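Local coordinates for ribosome-inactivating protein 3 (Zea mays, PDB 2PQG) that belongs to the ribosome-inactivating protein family, with a mixed six-stranded sheet packed together with a largely helical body, at residues P14-I19 with T196-F201; K34-P39 with A226-A231; R189-S194 with I255-K260. All blocks are in the same frame, centred on the assembly; numbering follows the deposited sequence.

How the contacts relate
Contact 3 (189-194 with 255-260) lies between the other two, its centre about 13 Å from each; the centres of contacts 1 and 2 are about 26 Å apart and their nearest atoms about 11 Å, so these two do not touch. Contacts 1 and 3 share helix 191-199, with Tyr15 and Ile19 packing on Ser194. Contact 2 joins contact 3 through probable hydrogen bonds from Gln38 NE2 to Val256 O and from Val259 N to Pro39 O. Along the chain the segments run 14-19, 34-39, 189-194, 196-201, 226-231, 255-260, and every pair of contacts crosses. Helix 15-27 and the loop after it thus meet helices 191-199 and 220-232, with segment 255-260 linking them.

Contact 1: P14-I19 with T196-F201; sequences PYSAFI and TVDAGF
Tyr15 packs with its ring against Val197 and with its CB against the Phe201 ring, and this is the tight part of the contact. Chi1 (168°) sets Tyr15 CG anti to the backbone N; the ring beyond it carries Val197 CG1 over one face, toward the rim, at 3.5 Å from Tyr15 CE2. Ile19 CG1 covers the opposite face from within the same helix, and Asp198 CB meets the ring edge in plane. Tyr15 CB stands over the centre of the Phe201 ring, 3.6 Å from its centroid, in a CH-pi contact; the ring planes are 22° apart, but their lateral offset leaves little ring-on-ring stacking. Tyr15 OH reaches on to Met183 O.

The polar side, where Ser16 and Asp198 are partly exposed, is looser and hydrated. Asp198 OD1 accepts from Ser16 N at 2.8 Å, a bent bond (138°) whose donor comes from above the carboxylate plane. A water accepts from Tyr15 N and donates to Asp198 OD1, each at 3.1 Å. Tyr15 and Ser16 directly follow the N-cap Pro14, so OD1 serves the first turn of helix 15-27 both directly and through water. The negative charge here would probably be favoured by the helix dipole.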
ATOM      1  N   PRO A  14     -17.054  -8.565  -2.119  1.00 21.97           N
ATOM      2  CA  PRO A  14     -15.751  -8.981  -2.647  1.00 22.43           C
ATOM      3  C   PRO A  14     -14.697  -7.892  -2.798  1.00 22.99           C
ATOM      4  O   PRO A  14     -14.996  -6.754  -3.136  1.00 23.03           O
ATOM      5  CB  PRO A  14     -16.116  -9.637  -3.975  1.00 25.98           C
ATOM      6  CG  PRO A  14     -17.353  -8.886  -4.400  1.00 24.74           C
ATOM      7  CD  PRO A  14     -18.122  -8.743  -3.123  1.00 17.37           C
ATOM      8  N   TYR A  15     -13.451  -8.263  -2.529  1.00 25.90           N
ATOM      9  CA  TYR A  15     -12.321  -7.354  -2.644  1.00 24.59           C
ATOM     10  C   TYR A  15     -12.282  -6.747  -4.055  1.00 24.31           C
ATOM     11  O   TYR A  15     -12.018  -5.553  -4.214  1.00 26.21           O
ATOM     12  CB  TYR A  15     -11.023  -8.122  -2.347  1.00 22.86           C
ATOM     13  CG  TYR A  15      -9.742  -7.392  -2.692  1.00 23.29           C
ATOM     14  CD1 TYR A  15      -9.256  -6.359  -1.885  1.00 23.32           C
ATOM     15  CD2 TYR A  15      -9.000  -7.756  -3.817  1.00 22.23           C
ATOM     16  CE1 TYR A  15      -8.051  -5.709  -2.185  1.00 22.02           C
ATOM     17  CE2 TYR A  15      -7.799  -7.116  -4.131  1.00 21.76           C
ATOM     18  CZ  TYR A  15      -7.328  -6.096  -3.307  1.00 24.29           C
ATOM     19  OH  TYR A  15      -6.128  -5.483  -3.596  1.00 19.96           O
ATOM     20  N   SER A  16     -12.551  -7.569  -5.069  1.00 23.46           N
ATOM     21  CA  SER A  16     -12.538  -7.118  -6.466  1.00 26.50           C
ATOM     22  C   SER A  16     -13.519  -5.977  -6.705  1.00 26.39           C
ATOM     23  O   SER A  16     -13.282  -5.108  -7.544  1.00 26.41           O
ATOM     24  CB  SER A  16     -12.891  -8.275  -7.399  1.00 24.99           C
ATOM     25  OG  SER A  16     -14.156  -8.812  -7.055  1.00 34.97           O
ATOM     26  N   ALA A  17     -14.623  -6.001  -5.965  1.00 26.59           N
ATOM     27  CA  ALA A  17     -15.654  -4.981  -6.076  1.00 27.21           C
ATOM     28  C   ALA A  17     -15.132  -3.650  -5.553  1.00 30.17           C
ATOM     29  O   ALA A  17     -15.336  -2.594  -6.159  1.00 34.25           O
ATOM     30  CB  ALA A  17     -16.869  -5.401  -5.285  1.00 29.56           C
ATOM     31  N   PHE A  18     -14.462  -3.705  -4.413  1.00 29.10           N
ATOM     32  CA  PHE A  18     -13.914  -2.506  -3.814  1.00 25.92           C
ATOM     33  C   PHE A  18     -12.849  -1.899  -4.721  1.00 24.49           C
ATOM     34  O   PHE A  18     -12.770  -0.686  -4.882  1.00 27.49           O
ATOM     35  CB  PHE A  18     -13.307  -2.839  -2.461  1.00 26.11           C
ATOM     36  CG  PHE A  18     -12.761  -1.653  -1.752  1.00 25.88           C
ATOM     37  CD1 PHE A  18     -13.598  -0.592  -1.408  1.00 29.07           C
ATOM     38  CD2 PHE A  18     -11.411  -1.575  -1.452  1.00 22.57           C
ATOM     39  CE1 PHE A  18     -13.091   0.537  -0.767  1.00 32.39           C
ATOM     40  CE2 PHE A  18     -10.888  -0.458  -0.816  1.00 26.85           C
ATOM     41  CZ  PHE A  18     -11.729   0.606  -0.471  1.00 30.51           C
ATOM     42  N   ILE A  19     -12.022  -2.748  -5.304  1.00 21.02           N
ATOM     43  CA  ILE A  19     -10.976  -2.283  -6.194  1.00 21.31           C
ATOM     44  C   ILE A  19     -11.618  -1.601  -7.403  1.00 21.44           C
ATOM     45  O   ILE A  19     -11.323  -0.445  -7.720  1.00 20.41           O
ATOM     46  CB  ILE A  19     -10.093  -3.476  -6.656  1.00 20.50           C
ATOM     47  CG1 ILE A  19      -9.375  -4.068  -5.442  1.00 16.84           C
ATOM     48  CG2 ILE A  19      -9.093  -3.034  -7.734  1.00 19.15           C
ATOM     49  CD1 ILE A  19      -8.558  -3.052  -4.681  1.00 21.09           C
ATOM     50  N   THR A 196      -4.533 -11.364  -7.881  1.00 21.75           N
ATOM     51  CA  THR A 196      -4.010 -12.347  -6.941  1.00 20.95           C
ATOM     52  C   THR A 196      -4.618 -12.200  -5.553  1.00 18.96           C
ATOM     53  O   THR A 196      -4.957 -13.200  -4.916  1.00 21.45           O
ATOM     54  CB  THR A 196      -2.475 -12.251  -6.845  1.00 22.36           C
ATOM     55  OG1 THR A 196      -1.906 -12.532  -8.130  1.00 24.05           O
ATOM     56  CG2 THR A 196      -1.931 -13.254  -5.827  1.00 22.47           C
ATOM     57  N   VAL A 197      -4.769 -10.964  -5.085  1.00 19.50           N
ATOM     58  CA  VAL A 197      -5.350 -10.749  -3.768  1.00 20.70           C
ATOM     59  C   VAL A 197      -6.837 -11.093  -3.755  1.00 22.72           C
ATOM     60  O   VAL A 197      -7.343 -11.567  -2.737  1.00 23.29           O
ATOM     61  CB  VAL A 197      -5.178  -9.293  -3.279  1.00 17.20           C
ATOM     62  CG1 VAL A 197      -5.910  -9.106  -1.945  1.00 14.73           C
ATOM     63  CG2 VAL A 197      -3.708  -8.972  -3.121  1.00 12.25           C
ATOM     64  N   ASP A 198      -7.539 -10.867  -4.865  1.00 24.89           N
ATOM     65  CA  ASP A 198      -8.966 -11.177  -4.889  1.00 27.75           C
ATOM     66  C   ASP A 198      -9.192 -12.664  -4.992  1.00 28.19           C
ATOM     67  O   ASP A 198     -10.108 -13.201  -4.378  1.00 30.53           O
ATOM     68  CB  ASP A 198      -9.702 -10.507  -6.049  1.00 32.48           C
ATOM     69  CG  ASP A 198     -11.204 -10.795  -6.017  1.00 38.06           C
ATOM     70  OD1 ASP A 198     -11.889 -10.336  -5.073  1.00 37.16           O
ATOM     71  OD2 ASP A 198     -11.699 -11.496  -6.923  1.00 44.57           O
ATOM     72  N   ALA A 199      -8.360 -13.333  -5.776  1.00 26.93           N
ATOM     73  CA  ALA A 199      -8.509 -14.768  -5.936  1.00 25.53           C
ATOM     74  C   ALA A 199      -8.391 -15.509  -4.604  1.00 24.75           C
ATOM     75  O   ALA A 199      -9.143 -16.452  -4.356  1.00 27.40           O
ATOM     76  CB  ALA A 199      -7.482 -15.292  -6.917  1.00 24.46           C
ATOM     77  N   GLY A 200      -7.469 -15.089  -3.742  1.00 20.54           N
ATOM     78  CA  GLY A 200      -7.314 -15.780  -2.474  1.00 17.22           C
ATOM     79  C   GLY A 200      -7.770 -14.992  -1.263  1.00 16.75           C
ATOM     80  O   GLY A 200      -7.453 -15.344  -0.128  1.00 17.09           O
ATOM     81  N   PHE A 201      -8.538 -13.937  -1.495  1.00 16.31           N
ATOM     82  CA  PHE A 201      -8.998 -13.087  -0.405  1.00 18.70           C
ATOM     83  C   PHE A 201      -9.744 -13.776   0.737  1.00 20.85           C
ATOM     84  O   PHE A 201      -9.678 -13.321   1.878  1.00 18.27           O
ATOM     85  CB  PHE A 201      -9.860 -11.960  -0.960  1.00 19.25           C
ATOM     86  CG  PHE A 201      -9.979 -10.781  -0.036  1.00 17.70           C
ATOM     87  CD1 PHE A 201     -11.198 -10.454   0.557  1.00 10.80           C
ATOM     88  CD2 PHE A 201      -8.873  -9.984   0.225  1.00 14.55           C
ATOM     89  CE1 PHE A 201     -11.309  -9.359   1.386  1.00 12.83           C
ATOM     90  CE2 PHE A 201      -8.978  -8.880   1.062  1.00 13.96           C
ATOM     91  CZ  PHE A 201     -10.199  -8.566   1.639  1.00 12.01           C
TER
HETATM   92  O   HOH W   1     -13.425 -11.349  -2.528  1.00 13.05           O

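Contact 2: K34-P39 with A226-A231; sequences KGIFQP and AAFEWA
Gly35 and Ala231 bring the loop 34-39 against helix 220-232 backbone to backbone, their CA atoms 4.1 Å apart, with Gly35 in a left-handed conformation (phi 87°, psi -4°). Glycine suits this place twice over: a CB would run into Ala231 CA, and at these backbone angles it would also press on the carbonyl O of Lys34. Gly35 O rests 3.6 Å from Ala231 CA.

Ile36 supplies the side-chain half of the contact. Its CG1 is anti to the carbonyl carbon (chi1 -58°) and meets Ala231 CB at 3.7 Å, while also lying against the backbone oxygen of Ala227. From there the chain continues extended, placing CD1 over the centre of the Phe228 ring, 3.5 Å from its centroid and almost on the ring normal, a CH-pi contact. The other branch, CG2, passes Ala227 CB more loosely, at 4.4 Å. Outside the two segments, the Phe228 ring meets His33.

The contact packs the loop between helix 15-27 and strand 51-57 onto helix 220-232, far from the centre of the chain. No direct hydrogen bond joins the segments. A water donates to Gly35 O at 2.8 Å, but its link to Ala227 O is modelled too short to be trusted. The loop is therefore held here chiefly by apolar and van der Waals contact, with Ile36 set between Ala231 CB and the Phe228 face.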
ATOM      1  N   LYS A  34      -2.425   9.192 -25.264  1.00 50.80           N
ATOM      2  CA  LYS A  34      -2.433   8.371 -26.472  1.00 50.00           C
ATOM      3  C   LYS A  34      -1.268   7.379 -26.418  1.00 47.62           C
ATOM      4  O   LYS A  34      -0.144   7.752 -26.072  1.00 47.79           O
ATOM      5  CB  LYS A  34      -2.305   9.266 -27.712  1.00 55.40           C
ATOM      6  CG  LYS A  34      -2.404   8.526 -29.042  1.00 61.67           C
ATOM      7  CD  LYS A  34      -1.711   9.291 -30.169  1.00 66.74           C
ATOM      8  CE  LYS A  34      -2.625  10.306 -30.839  1.00 69.22           C
ATOM      9  NZ  LYS A  34      -3.181  11.299 -29.884  1.00 71.37           N
ATOM     10  N   GLY A  35      -1.533   6.119 -26.748  1.00 43.20           N
ATOM     11  CA  GLY A  35      -0.474   5.125 -26.727  1.00 39.70           C
ATOM     12  C   GLY A  35      -0.270   4.464 -25.379  1.00 38.93           C
ATOM     13  O   GLY A  35       0.545   3.554 -25.248  1.00 42.98           O
ATOM     14  N   ILE A  36      -1.007   4.924 -24.375  1.00 36.60           N
ATOM     15  CA  ILE A  36      -0.914   4.370 -23.030  1.00 34.13           C
ATOM     16  C   ILE A  36      -2.282   3.809 -22.627  1.00 34.74           C
ATOM     17  O   ILE A  36      -3.210   4.566 -22.335  1.00 32.49           O
ATOM     18  CB  ILE A  36      -0.477   5.460 -22.011  1.00 29.16           C
ATOM     19  CG1 ILE A  36       0.865   6.057 -22.438  1.00 25.86           C
ATOM     20  CG2 ILE A  36      -0.339   4.861 -20.620  1.00 29.86           C
ATOM     21  CD1 ILE A  36       1.454   7.062 -21.449  1.00 18.34           C
ATOM     22  N   PHE A  37      -2.405   2.483 -22.624  1.00 34.32           N
ATOM     23  CA  PHE A  37      -3.657   1.829 -22.262  1.00 37.38           C
ATOM     24  C   PHE A  37      -4.173   2.265 -20.890  1.00 36.41           C
ATOM     25  O   PHE A  37      -5.339   2.621 -20.753  1.00 39.98           O
ATOM     26  CB  PHE A  37      -3.483   0.307 -22.274  1.00 43.19           C
ATOM     27  CG  PHE A  37      -3.257  -0.276 -23.643  1.00 53.33           C
ATOM     28  CD1 PHE A  37      -2.529  -1.458 -23.793  1.00 57.17           C
ATOM     29  CD2 PHE A  37      -3.786   0.335 -24.782  1.00 56.94           C
ATOM     30  CE1 PHE A  37      -2.325  -2.025 -25.056  1.00 60.41           C
ATOM     31  CE2 PHE A  37      -3.590  -0.221 -26.051  1.00 59.86           C
ATOM     32  CZ  PHE A  37      -2.857  -1.405 -26.187  1.00 62.05           C
ATOM     33  N   GLN A  38      -3.310   2.243 -19.878  1.00 33.30           N
ATOM     34  CA  GLN A  38      -3.712   2.622 -18.527  1.00 27.96           C
ATOM     35  C   GLN A  38      -3.885   4.115 -18.315  1.00 26.93           C
ATOM     36  O   GLN A  38      -3.212   4.925 -18.944  1.00 28.43           O
ATOM     37  CB  GLN A  38      -2.686   2.147 -17.495  1.00 30.67           C
ATOM     38  CG  GLN A  38      -2.339   0.680 -17.548  1.00 36.38           C
ATOM     39  CD  GLN A  38      -1.195   0.386 -18.494  1.00 35.00           C
ATOM     40  OE1 GLN A  38      -0.779   1.244 -19.276  1.00 32.55           O
ATOM     41  NE2 GLN A  38      -0.683  -0.838 -18.434  1.00 32.51           N
ATOM     42  N   PRO A  39      -4.811   4.496 -17.424  1.00 24.13           N
ATOM     43  CA  PRO A  39      -5.045   5.906 -17.126  1.00 21.20           C
ATOM     44  C   PRO A  39      -3.789   6.449 -16.451  1.00 19.29           C
ATOM     45  O   PRO A  39      -3.112   5.723 -15.722  1.00 15.03           O
ATOM     46  CB  PRO A  39      -6.226   5.858 -16.163  1.00 21.10           C
ATOM     47  CG  PRO A  39      -7.008   4.719 -16.676  1.00 21.63           C
ATOM     48  CD  PRO A  39      -5.944   3.677 -16.956  1.00 24.92           C
ATOM     49  N   ALA A 226       8.301   3.121 -18.780  1.00 26.68           N
ATOM     50  CA  ALA A 226       8.238   2.306 -19.985  1.00 26.94           C
ATOM     51  C   ALA A 226       6.881   2.510 -20.651  1.00 28.78           C
ATOM     52  O   ALA A 226       6.784   2.530 -21.879  1.00 30.31           O
ATOM     53  CB  ALA A 226       8.437   0.831 -19.643  1.00 24.72           C
ATOM     54  N   ALA A 227       5.833   2.657 -19.844  1.00 31.18           N
ATOM     55  CA  ALA A 227       4.496   2.856 -20.386  1.00 31.72           C
ATOM     56  C   ALA A 227       4.531   4.042 -21.337  1.00 32.84           C
ATOM     57  O   ALA A 227       3.964   3.994 -22.432  1.00 32.93           O
ATOM     58  CB  ALA A 227       3.505   3.107 -19.263  1.00 26.00           C
ATOM     59  N   PHE A 228       5.213   5.101 -20.910  1.00 35.12           N
ATOM     60  CA  PHE A 228       5.345   6.311 -21.718  1.00 42.14           C
ATOM     61  C   PHE A 228       6.279   6.113 -22.915  1.00 43.26           C
ATOM     62  O   PHE A 228       6.034   6.655 -23.996  1.00 43.84           O
ATOM     63  CB  PHE A 228       5.844   7.477 -20.860  1.00 45.53           C
ATOM     64  CG  PHE A 228       4.749   8.189 -20.107  1.00 49.66           C
ATOM     65  CD1 PHE A 228       4.122   7.595 -19.012  1.00 49.56           C
ATOM     66  CD2 PHE A 228       4.341   9.460 -20.503  1.00 49.93           C
ATOM     67  CE1 PHE A 228       3.101   8.256 -18.330  1.00 50.04           C
ATOM     68  CE2 PHE A 228       3.321  10.126 -19.829  1.00 50.75           C
ATOM     69  CZ  PHE A 228       2.702   9.526 -18.738  1.00 50.35           C
ATOM     70  N   GLU A 229       7.347   5.341 -22.723  1.00 42.41           N
ATOM     71  CA  GLU A 229       8.280   5.074 -23.811  1.00 41.40           C
ATOM     72  C   GLU A 229       7.598   4.266 -24.915  1.00 39.95           C
ATOM     73  O   GLU A 229       7.868   4.475 -26.097  1.00 39.18           O
ATOM     74  CB  GLU A 229       9.501   4.300 -23.310  1.00 41.42           C
ATOM     75  CG  GLU A 229      10.393   3.807 -24.447  1.00 48.03           C
ATOM     76  CD  GLU A 229      11.668   3.133 -23.974  1.00 53.64           C
ATOM     77  OE1 GLU A 229      12.359   2.529 -24.826  1.00 57.49           O
ATOM     78  OE2 GLU A 229      11.985   3.210 -22.763  1.00 51.72           O
ATOM     79  N   TRP A 230       6.726   3.338 -24.519  1.00 40.01           N
ATOM     80  CA  TRP A 230       6.017   2.502 -25.479  1.00 40.45           C
ATOM     81  C   TRP A 230       4.924   3.280 -26.181  1.00 43.02           C
ATOM     82  O   TRP A 230       4.405   2.852 -27.218  1.00 44.49           O
ATOM     83  CB  TRP A 230       5.457   1.243 -24.799  1.00 41.17           C
ATOM     84  CG  TRP A 230       6.466   0.132 -24.716  1.00 41.35           C
ATOM     85  CD1 TRP A 230       7.386  -0.219 -25.663  1.00 40.58           C
ATOM     86  CD2 TRP A 230       6.627  -0.796 -23.639  1.00 41.27           C
ATOM     87  NE1 TRP A 230       8.110  -1.310 -25.242  1.00 40.30           N
ATOM     88  CE2 TRP A 230       7.666  -1.685 -24.002  1.00 39.48           C
ATOM     89  CE3 TRP A 230       5.991  -0.966 -22.404  1.00 38.31           C
ATOM     90  CZ2 TRP A 230       8.085  -2.726 -23.173  1.00 35.17           C
ATOM     91  CZ3 TRP A 230       6.412  -2.006 -21.578  1.00 40.36           C
ATOM     92  CH2 TRP A 230       7.450  -2.870 -21.970  1.00 36.72           C
ATOM     93  N   ALA A 231       4.559   4.420 -25.605  1.00 44.43           N
ATOM     94  CA  ALA A 231       3.569   5.301 -26.216  1.00 48.24           C
ATOM     95  C   ALA A 231       4.258   5.901 -27.467  1.00 50.88           C
ATOM     96  O   ALA A 231       3.635   6.071 -28.517  1.00 50.05           O
ATOM     97  CB  ALA A 231       3.199   6.426 -25.265  1.00 46.87           C
TER
HETATM   98  O   HOH W   2       2.358   2.466 -23.461  1.00 18.43           O

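Contact 3: R189-S194 with I255-K260; sequences RFNTVS and IVALVK
Phe190 passes its side chain across the backbone of Ile255 to reach Val256. Its CB starts 3.3 Å from Ile255 O, and CG, anti to the carbonyl carbon (chi1 -58°), keeps beside the same oxygen. At CD2 the ring edge faces that carbonyl, with Ile255 O near the ring plane and Ile255 CG2 at 4.1 Å from CD2. Val256 CG1 then takes over, 3.5 Å from Phe190 CE2, the two side chains crossing obliquely. Beyond the two segments the ring meets Trp220, whose indole also receives the Arg189 guanidinium in a cation-pi contact, while Arg189 NH2 hydrogen-bonds to Asn71 O.

The backbones are tied at two points. Arg189 O accepts from two successive amides, Ala257 N at 2.7 Å and Leu258 N at 3.2 Å; both bonds are nearly straight (163° and 161°), so one carbonyl holds two consecutive N-H groups of the C-terminal segment. On the other side of Phe190, Thr192 N donates to Ile255 O at 3.3 Å. The side chains of Thr192 and Ile255 lie side by side and point the same way, their CG2 methyls 4.1 Å apart. Thr192 OG1 turns to Gln213 instead. The Asn191 amide is modelled too close to Ile255 for its role to be read with confidence.

The C-terminal segment runs roughly antiparallel across the break at Phe190 and hydrogen-bonds to residues on both sides of it. The pair of helices 171-189 and 191-199, interrupted at Phe190, is consistent with the long, bent central helix known in this family.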
ATOM      1  N   ARG A 189      -2.748   0.079  -7.897  1.00 19.55           N
ATOM      2  CA  ARG A 189      -1.768   0.289  -8.958  1.00 19.71           C
ATOM      3  C   ARG A 189      -1.664  -0.882  -9.936  1.00 20.79           C
ATOM      4  O   ARG A 189      -1.665  -0.693 -11.152  1.00 21.93           O
ATOM      5  CB  ARG A 189      -0.374   0.498  -8.368  1.00 14.59           C
ATOM      6  CG  ARG A 189      -0.098   1.820  -7.710  1.00  5.97           C
ATOM      7  CD  ARG A 189       1.260   1.728  -7.041  1.00  6.64           C
ATOM      8  NE  ARG A 189       1.663   2.984  -6.430  1.00 12.43           N
ATOM      9  CZ  ARG A 189       2.834   3.173  -5.835  1.00 11.53           C
ATOM     10  NH1 ARG A 189       3.709   2.180  -5.770  1.00 15.95           N
ATOM     11  NH2 ARG A 189       3.139   4.357  -5.324  1.00 16.09           N
ATOM     12  N   PHE A 190      -1.548  -2.090  -9.395  1.00 20.25           N
ATOM     13  CA  PHE A 190      -1.383  -3.280 -10.217  1.00 19.90           C
ATOM     14  C   PHE A 190      -2.584  -4.198 -10.268  1.00 22.99           C
ATOM     15  O   PHE A 190      -3.073  -4.630  -9.222  1.00 25.98           O
ATOM     16  CB  PHE A 190      -0.200  -4.114  -9.710  1.00 20.00           C
ATOM     17  CG  PHE A 190       1.099  -3.381  -9.678  1.00 19.61           C
ATOM     18  CD1 PHE A 190       1.392  -2.493  -8.648  1.00 21.60           C
ATOM     19  CD2 PHE A 190       2.037  -3.576 -10.683  1.00 18.71           C
ATOM     20  CE1 PHE A 190       2.613  -1.814  -8.619  1.00 24.18           C
ATOM     21  CE2 PHE A 190       3.254  -2.904 -10.659  1.00 22.33           C
ATOM     22  CZ  PHE A 190       3.543  -2.018  -9.627  1.00 24.74           C
ATOM     23  N   ASN A 191      -3.055  -4.513 -11.473  1.00 23.77           N
ATOM     24  CA  ASN A 191      -4.166  -5.442 -11.598  1.00 24.54           C
ATOM     25  C   ASN A 191      -3.606  -6.862 -11.452  1.00 26.02           C
ATOM     26  O   ASN A 191      -4.355  -7.836 -11.378  1.00 26.86           O
ATOM     27  CB  ASN A 191      -4.916  -5.273 -12.928  1.00 25.46           C
ATOM     28  CG  ASN A 191      -3.997  -5.038 -14.106  1.00 31.25           C
ATOM     29  OD1 ASN A 191      -4.342  -5.346 -15.246  1.00 36.55           O
ATOM     30  ND2 ASN A 191      -2.833  -4.473 -13.845  1.00 33.38           N
ATOM     31  N   THR A 192      -2.282  -6.979 -11.400  1.00 24.60           N
ATOM     32  CA  THR A 192      -1.667  -8.285 -11.208  1.00 24.64           C
ATOM     33  C   THR A 192      -1.810  -8.626  -9.714  1.00 24.29           C
ATOM     34  O   THR A 192      -1.951  -9.787  -9.335  1.00 24.27           O
ATOM     35  CB  THR A 192      -0.165  -8.283 -11.643  1.00 23.54           C
ATOM     36  OG1 THR A 192       0.414  -9.574 -11.396  1.00 18.94           O
ATOM     37  CG2 THR A 192       0.618  -7.205 -10.901  1.00 21.96           C
ATOM     38  N   VAL A 193      -1.794  -7.593  -8.878  1.00 22.10           N
ATOM     39  CA  VAL A 193      -1.939  -7.755  -7.436  1.00 21.04           C
ATOM     40  C   VAL A 193      -3.413  -7.891  -7.051  1.00 23.54           C
ATOM     41  O   VAL A 193      -3.770  -8.742  -6.231  1.00 25.20           O
ATOM     42  CB  VAL A 193      -1.333  -6.554  -6.674  1.00 17.38           C
ATOM     43  CG1 VAL A 193      -1.747  -6.595  -5.204  1.00  8.02           C
ATOM     44  CG2 VAL A 193       0.183  -6.592  -6.799  1.00 17.14           C
ATOM     45  N   SER A 194      -4.268  -7.053  -7.632  1.00 21.88           N
ATOM     46  CA  SER A 194      -5.684  -7.123  -7.335  1.00 21.20           C
ATOM     47  C   SER A 194      -6.238  -8.479  -7.782  1.00 22.63           C
ATOM     48  O   SER A 194      -7.127  -9.026  -7.127  1.00 23.90           O
ATOM     49  CB  SER A 194      -6.433  -5.981  -8.016  1.00 21.43           C
ATOM     50  OG  SER A 194      -6.240  -6.009  -9.413  1.00 26.64           O
ATOM     51  N   ILE A 255      -0.532  -6.197 -16.145  1.00 39.76           N
ATOM     52  CA  ILE A 255       0.200  -6.030 -14.909  1.00 35.31           C
ATOM     53  C   ILE A 255      -0.082  -4.768 -14.119  1.00 33.95           C
ATOM     54  O   ILE A 255      -0.367  -4.831 -12.928  1.00 37.81           O
ATOM     55  CB  ILE A 255       1.710  -6.110 -15.269  1.00 32.41           C
ATOM     56  CG1 ILE A 255       2.087  -7.533 -15.708  1.00 30.73           C
ATOM     57  CG2 ILE A 255       2.578  -5.646 -14.130  1.00 29.70           C
ATOM     58  CD1 ILE A 255       3.526  -7.669 -16.167  1.00 37.77           C
ATOM     59  N   VAL A 256       0.064  -3.631 -14.788  1.00 30.42           N
ATOM     60  CA  VAL A 256      -0.200  -2.346 -14.153  1.00 29.24           C
ATOM     61  C   VAL A 256      -1.552  -1.826 -14.621  1.00 26.47           C
ATOM     62  O   VAL A 256      -1.905  -1.932 -15.796  1.00 26.52           O
ATOM     63  CB  VAL A 256       0.877  -1.289 -14.475  1.00 29.51           C
ATOM     64  CG1 VAL A 256       2.099  -1.522 -13.606  1.00 32.69           C
ATOM     65  CG2 VAL A 256       1.246  -1.360 -15.943  1.00 30.73           C
ATOM     66  N   ALA A 257      -2.316  -1.272 -13.686  1.00 25.12           N
ATOM     67  CA  ALA A 257      -3.639  -0.741 -13.986  1.00 20.40           C
ATOM     68  C   ALA A 257      -3.577   0.771 -14.125  1.00 19.14           C
ATOM     69  O   ALA A 257      -4.249   1.344 -14.974  1.00 18.92           O
ATOM     70  CB  ALA A 257      -4.628  -1.136 -12.884  1.00 13.97           C
ATOM     71  N   LEU A 258      -2.762   1.414 -13.295  1.00 18.67           N
ATOM     72  CA  LEU A 258      -2.617   2.864 -13.341  1.00 21.56           C
ATOM     73  C   LEU A 258      -1.141   3.259 -13.355  1.00 24.58           C
ATOM     74  O   LEU A 258      -0.368   2.834 -12.492  1.00 24.84           O
ATOM     75  CB  LEU A 258      -3.301   3.493 -12.130  1.00 22.25           C
ATOM     76  CG  LEU A 258      -4.793   3.210 -11.942  1.00 24.80           C
ATOM     77  CD1 LEU A 258      -5.201   3.618 -10.530  1.00 26.67           C
ATOM     78  CD2 LEU A 258      -5.612   3.950 -12.991  1.00 21.59           C
ATOM     79  N   VAL A 259      -0.748   4.083 -14.326  1.00 24.36           N
ATOM     80  CA  VAL A 259       0.644   4.497 -14.409  1.00 21.90           C
ATOM     81  C   VAL A 259       0.929   5.868 -13.843  1.00 23.04           C
ATOM     82  O   VAL A 259       0.090   6.770 -13.864  1.00 22.49           O
ATOM     83  CB  VAL A 259       1.173   4.471 -15.853  1.00 21.22           C
ATOM     84  CG1 VAL A 259       1.080   3.069 -16.402  1.00 22.90           C
ATOM     85  CG2 VAL A 259       0.408   5.456 -16.710  1.00 22.04           C
ATOM     86  N   LYS A 260       2.150   5.997 -13.344  1.00 24.63           N
ATOM     87  CA  LYS A 260       2.653   7.223 -12.760  1.00 24.72           C
ATOM     88  C   LYS A 260       2.932   8.242 -13.871  1.00 27.71           C
ATOM     89  O   LYS A 260       3.659   7.954 -14.835  1.00 26.48           O
ATOM     90  CB  LYS A 260       3.926   6.895 -11.998  1.00 22.07           C
ATOM     91  CG  LYS A 260       4.474   8.004 -11.154  1.00 21.84           C
ATOM     92  CD  LYS A 260       5.471   7.408 -10.184  1.00 29.32           C
ATOM     93  CE  LYS A 260       6.126   8.461  -9.327  1.00 31.25           C
ATOM     94  NZ  LYS A 260       5.842   9.817  -9.856  1.00 33.60           N
TER